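Local coordinates for Nsp15 (Middle East respiratory syndrome-related coronavirus, PDB 5YVD), which cleaves RNA as a viral endoribonuclease, probably with a preference for uridylates, and assembles from six copies of one chain, at residues T51-E56 and K103-D108; G20-A25 and I31-G36; Y222-Y227 and D298-L303; K304-D307 and S312-V315. All coordinates share one frame; numbering follows the deposited sequence.

Contact 1 of 4, residues T51-E56 and K103-D108; sequences TNIAFE and KYTDID
Ile53, on the first turn of helix 51-59, faces Tyr104 in the irregular loop 103-108 with the CA atoms of Ile53 and Tyr104 7.7 Å apart, a spacing that leaves the touching to side chains. Ile53 reaches across with both of its branches. The longer one ends on the root of the tyrosine: Ile53 CD1 lies 3.5 Å from Tyr104 CB and 3.7 Å from Tyr104 CG, so the methyl group sits at the base of the ring, approaching it obliquely, and the two side chains cross at about a right angle. The shorter branch, CG2, stands anti to the backbone N (CG1 at chi1 -61°) and meets the methyl of Thr105, with Ile53 CG2 and Thr105 CG2 3.8 Å apart. A branched isoleucine suits this place because it can serve two neighbours at once, while threonine offers a methyl here and turns its OG1 to a weak bond with Cys102 O. Nearby, a water links the Glu56 carboxylate to the backbone of Lys103: it donates to Glu56 OE2 at 3.0 Å and weakly accepts from Lys103 N. The same OE2 forms a salt bridge with Lys60. Lys34 of a second subunit makes a cation-pi contact with Tyr104, and Val24 of that subunit packs on Ile53. The arrangement is a helix-on-loop junction between the N-terminal oligomerisation domain and the middle domain, set at a subunit interface of the hexamer.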
loop_
_atom_site.group_PDB
_atom_site.type_symbol
_atom_site.label_atom_id
_atom_site.label_comp_id
_atom_site.label_asym_id
_atom_site.label_seq_id
_atom_site.Cartn_x
_atom_site.Cartn_y
_atom_site.Cartn_z
ATOM N N THR A 51 -9.012 1.914 6.813
ATOM C CA THR A 51 -9.896 2.591 5.928
ATOM C C THR A 51 -11.379 2.341 6.215
ATOM O O THR A 51 -12.187 3.289 6.194
ATOM C CB THR A 51 -9.577 2.188 4.496
ATOM O OG1 THR A 51 -8.246 2.572 4.192
ATOM C CG2 THR A 51 -10.487 2.907 3.550
ATOM N N ASN A 52 -11.764 1.089 6.457
ATOM C CA ASN A 52 -13.195 0.794 6.605
ATOM C C ASN A 52 -13.785 1.394 7.896
ATOM O O ASN A 52 -14.981 1.648 7.980
ATOM C CB ASN A 52 -13.481 -0.708 6.529
ATOM C CG ASN A 52 -12.775 -1.482 7.598
ATOM O OD1 ASN A 52 -11.591 -1.274 7.834
ATOM N ND2 ASN A 52 -13.493 -2.373 8.259
ATOM N N ILE A 53 -12.926 1.635 8.881
ATOM C CA ILE A 53 -13.334 2.168 10.168
ATOM C C ILE A 53 -13.418 3.680 10.086
ATOM O O ILE A 53 -14.371 4.297 10.603
ATOM C CB ILE A 53 -12.321 1.790 11.268
ATOM C CG1 ILE A 53 -12.230 0.281 11.411
ATOM C CG2 ILE A 53 -12.733 2.364 12.619
ATOM C CD1 ILE A 53 -13.409 -0.344 12.117
ATOM N N ALA A 54 -12.414 4.268 9.437
ATOM C CA ALA A 54 -12.352 5.701 9.260
ATOM C C ALA A 54 -13.594 6.169 8.521
ATOM O O ALA A 54 -14.180 7.190 8.839
ATOM C CB ALA A 54 -11.113 6.075 8.491
ATOM N N PHE A 55 -13.999 5.381 7.545
ATOM C CA PHE A 55 -15.216 5.616 6.787
ATOM C C PHE A 55 -16.455 5.536 7.644
ATOM O O PHE A 55 -17.420 6.263 7.388
ATOM C CB PHE A 55 -15.299 4.565 5.671
ATOM C CG PHE A 55 -16.610 4.535 4.929
ATOM C CD1 PHE A 55 -17.083 5.660 4.269
ATOM C CD2 PHE A 55 -17.333 3.361 4.838
ATOM C CE1 PHE A 55 -18.266 5.609 3.559
ATOM C CE2 PHE A 55 -18.519 3.311 4.152
ATOM C CZ PHE A 55 -18.982 4.434 3.510
ATOM N N GLU A 56 -16.461 4.629 8.623
ATOM C CA GLU A 56 -17.635 4.445 9.497
ATOM C C GLU A 56 -17.771 5.654 10.440
ATOM O O GLU A 56 -18.848 6.203 10.627
ATOM C CB GLU A 56 -17.536 3.115 10.273
ATOM C CG GLU A 56 -18.660 2.848 11.273
ATOM C CD GLU A 56 -18.527 1.532 12.047
ATOM O OE1 GLU A 56 -17.987 0.558 11.478
ATOM O OE2 GLU A 56 -18.983 1.459 13.225
ATOM N N LYS A 103 -17.777 -0.388 17.230
ATOM C CA LYS A 103 -17.307 -1.488 18.110
ATOM C C LYS A 103 -15.787 -1.652 18.116
ATOM O O LYS A 103 -15.191 -1.996 19.135
ATOM C CB LYS A 103 -17.967 -2.824 17.760
ATOM C CG LYS A 103 -19.336 -3.054 18.396
ATOM C CD LYS A 103 -20.124 -4.147 17.649
ATOM C CE LYS A 103 -19.470 -5.541 17.737
ATOM N NZ LYS A 103 -19.914 -6.479 16.662
ATOM N N TYR A 104 -15.169 -1.384 16.982
ATOM C CA TYR A 104 -13.754 -1.592 16.836
ATOM C C TYR A 104 -12.957 -0.551 17.614
ATOM O O TYR A 104 -11.913 -0.873 18.155
ATOM C CB TYR A 104 -13.388 -1.577 15.353
ATOM C CG TYR A 104 -11.972 -1.994 15.070
ATOM C CD1 TYR A 104 -10.946 -1.055 15.072
ATOM C CD2 TYR A 104 -11.647 -3.331 14.811
ATOM C CE1 TYR A 104 -9.640 -1.430 14.826
ATOM C CE2 TYR A 104 -10.330 -3.717 14.573
ATOM C CZ TYR A 104 -9.343 -2.753 14.571
ATOM O OH TYR A 104 -8.043 -3.076 14.329
ATOM N N THR A 105 -13.450 0.681 17.702
ATOM C CA THR A 105 -12.712 1.753 18.376
ATOM C C THR A 105 -13.235 2.174 19.761
ATOM O O THR A 105 -12.581 3.002 20.439
ATOM C CB THR A 105 -12.699 3.004 17.513
ATOM O OG1 THR A 105 -14.048 3.333 17.138
ATOM C CG2 THR A 105 -11.833 2.785 16.292
ATOM N N ASP A 106 -14.405 1.629 20.153
ATOM C CA ASP A 106 -15.009 1.847 21.485
ATOM C C ASP A 106 -14.121 1.331 22.586
ATOM O O ASP A 106 -13.730 0.164 22.598
ATOM C CB ASP A 106 -16.349 1.127 21.632
ATOM C CG ASP A 106 -17.474 1.786 20.849
ATOM O OD1 ASP A 106 -17.301 2.934 20.360
ATOM O OD2 ASP A 106 -18.549 1.140 20.726
ATOM N N ILE A 107 -13.797 2.203 23.521
ATOM C CA ILE A 107 -13.191 1.780 24.773
ATOM C C ILE A 107 -14.256 1.831 25.853
ATOM O O ILE A 107 -15.272 2.492 25.697
ATOM C CB ILE A 107 -12.026 2.685 25.150
ATOM C CG1 ILE A 107 -12.514 4.107 25.462
ATOM C CG2 ILE A 107 -10.998 2.665 24.034
ATOM C CD1 ILE A 107 -11.385 5.086 25.698
ATOM N N ASP A 108 -14.029 1.132 26.952
ATOM C CA ASP A 108 -14.985 1.154 28.048
ATOM C C ASP A 108 -15.047 2.564 28.631
ATOM O O ASP A 108 -14.020 3.216 28.818
ATOM C CB ASP A 108 -14.605 0.138 29.138
ATOM C CG ASP A 108 -15.764 -0.178 30.082
ATOM O OD1 ASP A 108 -16.862 -0.511 29.583
ATOM O OD2 ASP A 108 -15.577 -0.104 31.321
HETATM O O HOH W 1 -19.836 -0.993 14.708
#

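Contact 2 of 4, residues G20-A25 and I31-G36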
loop_
_atom_site.group_PDB
_atom_site.type_symbol
_atom_site.label_atom_id
_atom_site.label_comp_id
_atom_site.label_asym_id
_atom_site.label_seq_id
_atom_site.Cartn_x
_atom_site.Cartn_y
_atom_site.Cartn_z
ATOM N N GLY A 20 -30.446 -1.658 4.869
ATOM C CA GLY A 20 -30.082 -1.758 3.446
ATOM C C GLY A 20 -28.628 -2.111 3.265
ATOM O O GLY A 20 -27.839 -1.926 4.195
ATOM N N GLU A 21 -28.277 -2.634 2.086
ATOM C CA GLU A 21 -26.887 -3.018 1.759
ATOM C C GLU A 21 -26.464 -2.484 0.402
ATOM O O GLU A 21 -27.266 -2.434 -0.512
ATOM C CB GLU A 21 -26.716 -4.545 1.758
ATOM C CG GLU A 21 -26.126 -5.126 3.039
ATOM C CD GLU A 21 -27.137 -5.218 4.176
ATOM O OE1 GLU A 21 -28.245 -5.725 3.920
ATOM O OE2 GLU A 21 -26.833 -4.802 5.327
ATOM N N LEU A 22 -25.202 -2.084 0.271
ATOM C CA LEU A 22 -24.617 -1.840 -1.042
ATOM C C LEU A 22 -23.332 -2.651 -1.186
ATOM O O LEU A 22 -22.671 -2.919 -0.214
ATOM C CB LEU A 22 -24.312 -0.355 -1.220
ATOM C CG LEU A 22 -25.507 0.601 -1.416
ATOM C CD1 LEU A 22 -24.972 2.004 -1.681
ATOM C CD2 LEU A 22 -26.465 0.172 -2.529
ATOM N N PRO A 23 -22.968 -3.056 -2.402
ATOM C CA PRO A 23 -21.662 -3.725 -2.500
ATOM C C PRO A 23 -20.535 -2.713 -2.338
ATOM O O PRO A 23 -20.644 -1.611 -2.845
ATOM C CB PRO A 23 -21.659 -4.333 -3.900
ATOM C CG PRO A 23 -22.780 -3.673 -4.643
ATOM C CD PRO A 23 -23.645 -2.895 -3.698
ATOM N N VAL A 24 -19.482 -3.098 -1.620
ATOM C CA VAL A 24 -18.369 -2.221 -1.261
ATOM C C VAL A 24 -17.030 -2.926 -1.513
ATOM O O VAL A 24 -16.869 -4.087 -1.137
ATOM C CB VAL A 24 -18.427 -1.870 0.244
ATOM C CG1 VAL A 24 -17.204 -1.082 0.688
ATOM C CG2 VAL A 24 -19.684 -1.077 0.565
ATOM N N ALA A 25 -16.080 -2.230 -2.133
ATOM C CA ALA A 25 -14.653 -2.631 -2.089
ATOM C C ALA A 25 -13.824 -1.722 -1.203
ATOM O O ALA A 25 -14.000 -0.529 -1.219
ATOM C CB ALA A 25 -14.063 -2.641 -3.491
ATOM N N ILE A 31 -12.591 3.719 -0.484
ATOM C CA ILE A 31 -13.826 2.946 -0.501
ATOM C C ILE A 31 -14.575 3.163 -1.837
ATOM O O ILE A 31 -14.810 4.299 -2.255
ATOM C CB ILE A 31 -14.732 3.341 0.665
ATOM C CG1 ILE A 31 -14.038 3.077 2.000
ATOM C CG2 ILE A 31 -16.056 2.599 0.596
ATOM C CD1 ILE A 31 -14.103 1.653 2.490
ATOM N N PHE A 32 -14.922 2.060 -2.509
ATOM C CA PHE A 32 -15.704 2.126 -3.741
ATOM C C PHE A 32 -17.004 1.384 -3.608
ATOM O O PHE A 32 -17.080 0.449 -2.842
ATOM C CB PHE A 32 -14.940 1.493 -4.876
ATOM C CG PHE A 32 -13.690 2.212 -5.242
ATOM C CD1 PHE A 32 -13.656 3.048 -6.335
ATOM C CD2 PHE A 32 -12.535 2.014 -4.521
ATOM C CE1 PHE A 32 -12.487 3.701 -6.679
ATOM C CE2 PHE A 32 -11.358 2.636 -4.881
ATOM C CZ PHE A 32 -11.335 3.480 -5.953
ATOM N N THR A 33 -18.006 1.771 -4.382
ATOM C CA THR A 33 -19.272 1.022 -4.420
ATOM C C THR A 33 -19.708 0.804 -5.859
ATOM O O THR A 33 -19.526 1.669 -6.702
ATOM C CB THR A 33 -20.383 1.763 -3.619
ATOM O OG1 THR A 33 -21.500 0.902 -3.348
ATOM C CG2 THR A 33 -20.869 3.007 -4.356
ATOM N N LYS A 34 -20.284 -0.356 -6.152
ATOM C CA LYS A 34 -20.855 -0.592 -7.485
ATOM C C LYS A 34 -22.090 0.262 -7.612
ATOM O O LYS A 34 -22.911 0.263 -6.723
ATOM C CB LYS A 34 -21.207 -2.066 -7.716
ATOM C CG LYS A 34 -20.229 -2.811 -8.615
ATOM C CD LYS A 34 -20.431 -4.329 -8.572
ATOM C CE LYS A 34 -21.683 -4.809 -9.303
ATOM N NZ LYS A 34 -21.590 -4.579 -10.770
ATOM N N SER A 35 -22.192 1.018 -8.693
ATOM C CA SER A 35 -23.388 1.782 -8.997
ATOM C C SER A 35 -23.581 1.718 -10.492
ATOM O O SER A 35 -22.785 2.280 -11.257
ATOM C CB SER A 35 -23.250 3.237 -8.559
ATOM O OG SER A 35 -24.447 3.957 -8.829
ATOM N N GLY A 36 -24.645 1.041 -10.909
ATOM C CA GLY A 36 -24.825 0.706 -12.308
ATOM C C GLY A 36 -23.610 -0.087 -12.712
ATOM O O GLY A 36 -23.159 -0.967 -11.984
#
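Ala25 and Phe32 form the hydrogen-bonded antiparallel pair of the hairpin made by strands 24-27 and 30-35. Two backbone bonds join them: Ala25 N donates to Phe32 O at 2.9 Å, and Phe32 N returns a bond to Ala25 O at 3.0 Å. A third bond comes from a side chain. Thr33 OG1 donates to Pro23 O at 2.7 Å, almost in line with the carbonyl (161°), and it gets there because OG1 stands opposite its own backbone N (chi1 -165°). Proline, lacking an N-H, can offer the neighbouring strand only its carbonyl, and the threonine hydroxyl takes up that offer. Weaker CA-H...O contacts run alongside: Val24 CA lies 3.4 Å from Phe32 O, and Ile31 CA 3.6 Å from Ala25 O. Apolar touches complete the pairing. Val24 CG1 meets Ile31 CG2 at 3.9 Å, two beta-branched residues well suited to extended strands, and Pro23 CG rests 3.8 Å from Lys34 CB, using the aliphatic start of the lysine. Around the hairpin, Val24 touches Ala6 of helix 2-12, and Asn52 of a second subunit donates to Val24 O. Phe32 O thus receives an N-H and a CA-H, and Pro23 O a hydroxyl, which implies that both carbonyls find their partners within the hairpin, while Val24 O serves the bond between subunits.

Contact 3 of 4, residues Y222-Y227 and D298-L303; sequences YGLENY and DFVMIL
Leu224 and Tyr227, the first and last residues of a type I beta turn, lie against helix 296-304 within the uridylate-specific endoribonuclease domain. Each meets one residue of the helix. Leu224 CD2 touches Val300 CG1 at 3.9 Å, the two side chains crossing at about a right angle, and Tyr227 CD1 lies 3.9 Å from Leu303 CB, ring and leucine running past one another in opposite directions. Val300 and Leu303 are three residues apart, hence on the same side of the helix, and offer the turn an aliphatic surface suited to a leucine and the flank of a tyrosine. The turn matches it: its closing bond, Tyr227 N to Leu224 O at 3.0 Å, holds the two residues next to each other, and both side chains start opposite their own carbonyl carbon (chi1 -60° and -62°), which directs both toward the helix. Asn226 CB lies over one face of the Tyr227 ring, offset toward its rim. Gly223, with its positive phi, lets the chain leave helix 215-221 and enter the turn. Further out, Phe229 of helix 229-234 touches both Leu224 and Val300, while Val335 and Phe338 of strand 334-340 lie against Tyr227 and Leu303 respectively. At the polar end of the ring a water sits 3.4 Å from Tyr227 OH and donates to Leu303 O, also at 3.4 Å, both bonds weak.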
loop_
_atom_site.group_PDB
_atom_site.type_symbol
_atom_site.label_atom_id
_atom_site.label_comp_id
_atom_site.label_asym_id
_atom_site.label_seq_id
_atom_site.Cartn_x
_atom_site.Cartn_y
_atom_site.Cartn_z
ATOM N N TYR A 222 -5.980 55.863 16.061
ATOM C CA TYR A 222 -6.237 55.047 17.266
ATOM C C TYR A 222 -5.146 55.214 18.333
ATOM O O TYR A 222 -5.150 54.502 19.341
ATOM C CB TYR A 222 -6.443 53.568 16.883
ATOM C CG TYR A 222 -7.741 53.335 16.126
ATOM C CD1 TYR A 222 -7.743 53.139 14.748
ATOM C CD2 TYR A 222 -8.969 53.337 16.788
ATOM C CE1 TYR A 222 -8.929 52.958 14.052
ATOM C CE2 TYR A 222 -10.162 53.151 16.100
ATOM C CZ TYR A 222 -10.138 52.962 14.735
ATOM O OH TYR A 222 -11.305 52.802 14.028
ATOM N N GLY A 223 -4.233 56.168 18.124
ATOM C CA GLY A 223 -3.193 56.485 19.114
ATOM C C GLY A 223 -2.145 55.399 19.300
ATOM O O GLY A 223 -1.634 55.213 20.403
ATOM N N LEU A 224 -1.774 54.708 18.223
ATOM C CA LEU A 224 -0.842 53.578 18.353
ATOM C C LEU A 224 0.633 53.914 18.102
ATOM O O LEU A 224 1.461 53.035 17.967
ATOM C CB LEU A 224 -1.291 52.414 17.459
ATOM C CG LEU A 224 -2.684 51.864 17.795
ATOM C CD1 LEU A 224 -3.134 50.953 16.659
ATOM C CD2 LEU A 224 -2.723 51.125 19.129
ATOM N N GLU A 225 0.964 55.185 18.079
ATOM C CA GLU A 225 2.340 55.618 17.865
ATOM C C GLU A 225 3.409 54.887 18.704
ATOM O O GLU A 225 4.495 54.666 18.223
ATOM C CB GLU A 225 2.431 57.130 18.082
ATOM C CG GLU A 225 1.753 57.957 16.985
ATOM C CD GLU A 225 0.303 58.319 17.273
ATOM O OE1 GLU A 225 -0.374 57.618 18.052
ATOM O OE2 GLU A 225 -0.190 59.313 16.699
ATOM N N ASN A 226 3.102 54.493 19.938
ATOM C CA ASN A 226 4.099 53.833 20.805
ATOM C C ASN A 226 4.036 52.292 20.836
ATOM O O ASN A 226 4.608 51.658 21.738
ATOM C CB ASN A 226 3.959 54.362 22.242
ATOM C CG ASN A 226 4.409 55.811 22.398
ATOM O OD1 ASN A 226 4.949 56.442 21.478
ATOM N ND2 ASN A 226 4.203 56.336 23.592
ATOM N N TYR A 227 3.370 51.690 19.852
ATOM C CA TYR A 227 3.030 50.275 19.912
ATOM C C TYR A 227 3.526 49.434 18.724
ATOM O O TYR A 227 3.091 48.282 18.523
ATOM C CB TYR A 227 1.513 50.149 20.092
ATOM C CG TYR A 227 1.058 50.768 21.383
ATOM C CD1 TYR A 227 1.197 50.093 22.578
ATOM C CD2 TYR A 227 0.560 52.072 21.419
ATOM C CE1 TYR A 227 0.816 50.676 23.780
ATOM C CE2 TYR A 227 0.165 52.665 22.614
ATOM C CZ TYR A 227 0.295 51.958 23.791
ATOM O OH TYR A 227 -0.095 52.520 24.978
ATOM N N ASP A 298 -9.370 43.817 20.857
ATOM C CA ASP A 298 -8.886 43.096 22.030
ATOM C C ASP A 298 -7.337 43.074 22.103
ATOM O O ASP A 298 -6.731 43.219 23.185
ATOM C CB ASP A 298 -9.486 41.686 22.036
ATOM C CG ASP A 298 -11.001 41.700 22.247
ATOM O OD1 ASP A 298 -11.520 42.651 22.876
ATOM O OD2 ASP A 298 -11.669 40.743 21.814
ATOM N N PHE A 299 -6.701 42.906 20.947
ATOM C CA PHE A 299 -5.245 42.956 20.868
ATOM C C PHE A 299 -4.727 44.333 21.259
ATOM O O PHE A 299 -3.712 44.452 21.934
ATOM C CB PHE A 299 -4.806 42.635 19.453
ATOM C CG PHE A 299 -3.316 42.584 19.267
ATOM C CD1 PHE A 299 -2.608 41.451 19.598
ATOM C CD2 PHE A 299 -2.635 43.652 18.704
ATOM C CE1 PHE A 299 -1.250 41.382 19.393
ATOM C CE2 PHE A 299 -1.272 43.596 18.491
ATOM C CZ PHE A 299 -0.579 42.454 18.831
ATOM N N VAL A 300 -5.433 45.373 20.841
ATOM C CA VAL A 300 -5.044 46.731 21.201
ATOM C C VAL A 300 -5.202 46.960 22.724
ATOM O O VAL A 300 -4.346 47.534 23.388
ATOM C CB VAL A 300 -5.850 47.771 20.391
ATOM C CG1 VAL A 300 -5.610 49.173 20.928
ATOM C CG2 VAL A 300 -5.474 47.704 18.925
ATOM N N MET A 301 -6.299 46.485 23.268
ATOM C CA MET A 301 -6.555 46.626 24.687
ATOM C C MET A 301 -5.389 46.052 25.495
ATOM O O MET A 301 -4.903 46.682 26.425
ATOM C CB MET A 301 -7.867 45.924 25.010
ATOM C CG MET A 301 -8.489 46.223 26.345
ATOM S SD MET A 301 -10.207 45.642 26.280
ATOM C CE MET A 301 -10.033 43.848 26.336
ATOM N N ILE A 302 -4.923 44.874 25.113
ATOM C CA ILE A 302 -3.866 44.206 25.846
ATOM C C ILE A 302 -2.582 45.020 25.860
ATOM O O ILE A 302 -1.910 45.132 26.892
ATOM C CB ILE A 302 -3.553 42.844 25.211
ATOM C CG1 ILE A 302 -4.671 41.875 25.549
ATOM C CG2 ILE A 302 -2.184 42.301 25.665
ATOM C CD1 ILE A 302 -4.609 40.597 24.756
ATOM N N LEU A 303 -2.218 45.554 24.701
ATOM C CA LEU A 303 -1.002 46.338 24.603
ATOM C C LEU A 303 -1.039 47.598 25.447
ATOM O O LEU A 303 -0.026 47.986 26.028
ATOM C CB LEU A 303 -0.775 46.744 23.161
ATOM C CG LEU A 303 -0.293 45.641 22.258
ATOM C CD1 LEU A 303 -0.034 46.262 20.907
ATOM C CD2 LEU A 303 0.947 44.963 22.816
HETATM O O HOH W 2 0.789 50.737 27.795
#

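Contact 4 of 4, residues K304-D307 and S312-V315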
loop_
_atom_site.group_PDB
_atom_site.type_symbol
_atom_site.label_atom_id
_atom_site.label_comp_id
_atom_site.label_asym_id
_atom_site.label_seq_id
_atom_site.Cartn_x
_atom_site.Cartn_y
_atom_site.Cartn_z
ATOM N N LYS A 304 -2.199 48.247 25.482
ATOM C CA LYS A 304 -2.354 49.489 26.204
ATOM C C LYS A 304 -2.450 49.252 27.696
ATOM O O LYS A 304 -2.487 50.202 28.462
ATOM C CB LYS A 304 -3.581 50.239 25.689
ATOM C CG LYS A 304 -3.374 50.826 24.300
ATOM C CD LYS A 304 -4.501 51.782 23.937
ATOM C CE LYS A 304 -4.165 52.631 22.717
ATOM N NZ LYS A 304 -5.370 53.364 22.236
ATOM N N SER A 305 -2.488 47.987 28.106
ATOM C CA SER A 305 -2.479 47.608 29.526
ATOM C C SER A 305 -1.082 47.440 30.084
ATOM O O SER A 305 -0.923 47.154 31.257
ATOM C CB SER A 305 -3.208 46.273 29.730
ATOM O OG SER A 305 -4.511 46.336 29.189
ATOM N N GLN A 306 -0.067 47.611 29.253
ATOM C CA GLN A 306 1.259 47.124 29.602
ATOM C C GLN A 306 2.255 48.246 29.855
ATOM O O GLN A 306 2.156 49.330 29.280
ATOM C CB GLN A 306 1.786 46.208 28.495
ATOM C CG GLN A 306 2.229 44.842 29.005
ATOM C CD GLN A 306 1.061 43.985 29.441
ATOM O OE1 GLN A 306 0.007 43.993 28.802
ATOM N NE2 GLN A 306 1.241 43.236 30.533
ATOM N N ASP A 307 3.230 47.948 30.706
ATOM C CA ASP A 307 4.292 48.888 31.045
ATOM C C ASP A 307 5.404 48.946 29.968
ATOM O O ASP A 307 6.184 47.996 29.762
ATOM C CB ASP A 307 4.879 48.567 32.428
ATOM C CG ASP A 307 5.644 49.731 33.006
ATOM O OD1 ASP A 307 5.022 50.529 33.739
ATOM O OD2 ASP A 307 6.847 49.874 32.688
ATOM N N SER A 312 11.994 43.772 28.905
ATOM C CA SER A 312 11.539 42.415 28.588
ATOM C C SER A 312 10.612 41.824 29.649
ATOM O O SER A 312 10.807 42.043 30.849
ATOM C CB SER A 312 12.730 41.455 28.476
ATOM O OG SER A 312 12.293 40.110 28.410
ATOM N N LYS A 313 9.611 41.076 29.185
ATOM C CA LYS A 313 8.512 40.632 30.032
ATOM C C LYS A 313 7.696 39.538 29.333
ATOM O O LYS A 313 7.256 39.723 28.201
ATOM C CB LYS A 313 7.632 41.861 30.289
ATOM C CG LYS A 313 6.212 41.578 30.735
ATOM C CD LYS A 313 5.992 41.715 32.228
ATOM C CE LYS A 313 4.613 41.178 32.578
ATOM N NZ LYS A 313 4.315 41.280 34.028
ATOM N N VAL A 314 7.521 38.403 30.017
ATOM C CA VAL A 314 6.510 37.409 29.680
ATOM C C VAL A 314 5.152 37.895 30.199
ATOM O O VAL A 314 4.961 38.020 31.404
ATOM C CB VAL A 314 6.787 36.028 30.335
ATOM C CG1 VAL A 314 5.716 35.026 29.931
ATOM C CG2 VAL A 314 8.177 35.494 29.993
ATOM N N VAL A 315 4.220 38.163 29.284
ATOM C CA VAL A 315 2.870 38.618 29.608
ATOM C C VAL A 315 1.921 37.448 29.501
ATOM O O VAL A 315 1.929 36.738 28.492
ATOM C CB VAL A 315 2.368 39.670 28.586
ATOM C CG1 VAL A 315 0.911 40.090 28.877
ATOM C CG2 VAL A 315 3.307 40.869 28.551
#
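Gln306 spans the space between the chain leaving helix 296-304 and the beginning of strand 312-319, and its side chain meets Val315 from the opposite direction. The backbones stay well apart, with the CA atoms of Gln306 and Val315 separated by 8.7 Å, so a long side chain is needed to close the distance. CB points toward the strand but stops short of touching either methyl of Val315. The next atom makes the first touch: Gln306 CG lies 4.1 Å from Val315 CG2. At CG the chain bends, chi2 being 70°, and this brings the flat amide group round onto the valine. Its carbon is placed evenly between the two branches, with Gln306 CD 3.9 Å from Val315 CG1 and likewise 3.9 Å from Val315 CG2. The contact joins a helix-to-strand connection to strand 312-319, an outermost strand, within this chain, of the antiparallel sheet 312-319, 322-331 and 334-340 in the endoribonuclease domain. Valine suits that strand, since it is beta-branched and spreads two methyls, both of which the amide carbon reaches; it is buried, and its backbone is hydrogen-bonded to Phe326 on the next strand. Leu328 of that strand also touches Gln306, so the glutamine packs against two strands. Past the valine, the end of the amide comes near the aliphatic part of Lys313. That contact is slight and at the exposed margin, where a lysine can lend its methylenes and still carry its amine on toward solvent.

In the fold
The four contacts fall into two pairs at opposite sides of the chain's centre. Contacts 1 and 2, with centres 19 Å apart, touch through Thr51 CG2 and Ile31 CG1 at 3.9 Å, and both meet a second subunit, as expected for the oligomerisation region. Contacts 3 and 4 lie in the endoribonuclease domain, their centres 12 Å apart, and no other chain touches them. Helix 296-304 runs out of contact 3 into contact 4, and Lys304 ties them together: its NZ lies 3.1 Å from Tyr222 O, a probable hydrogen bond. Between the pairs the centres are 48 to 61 Å apart, so assembly contacts stand far from these parts of the catalytic domain.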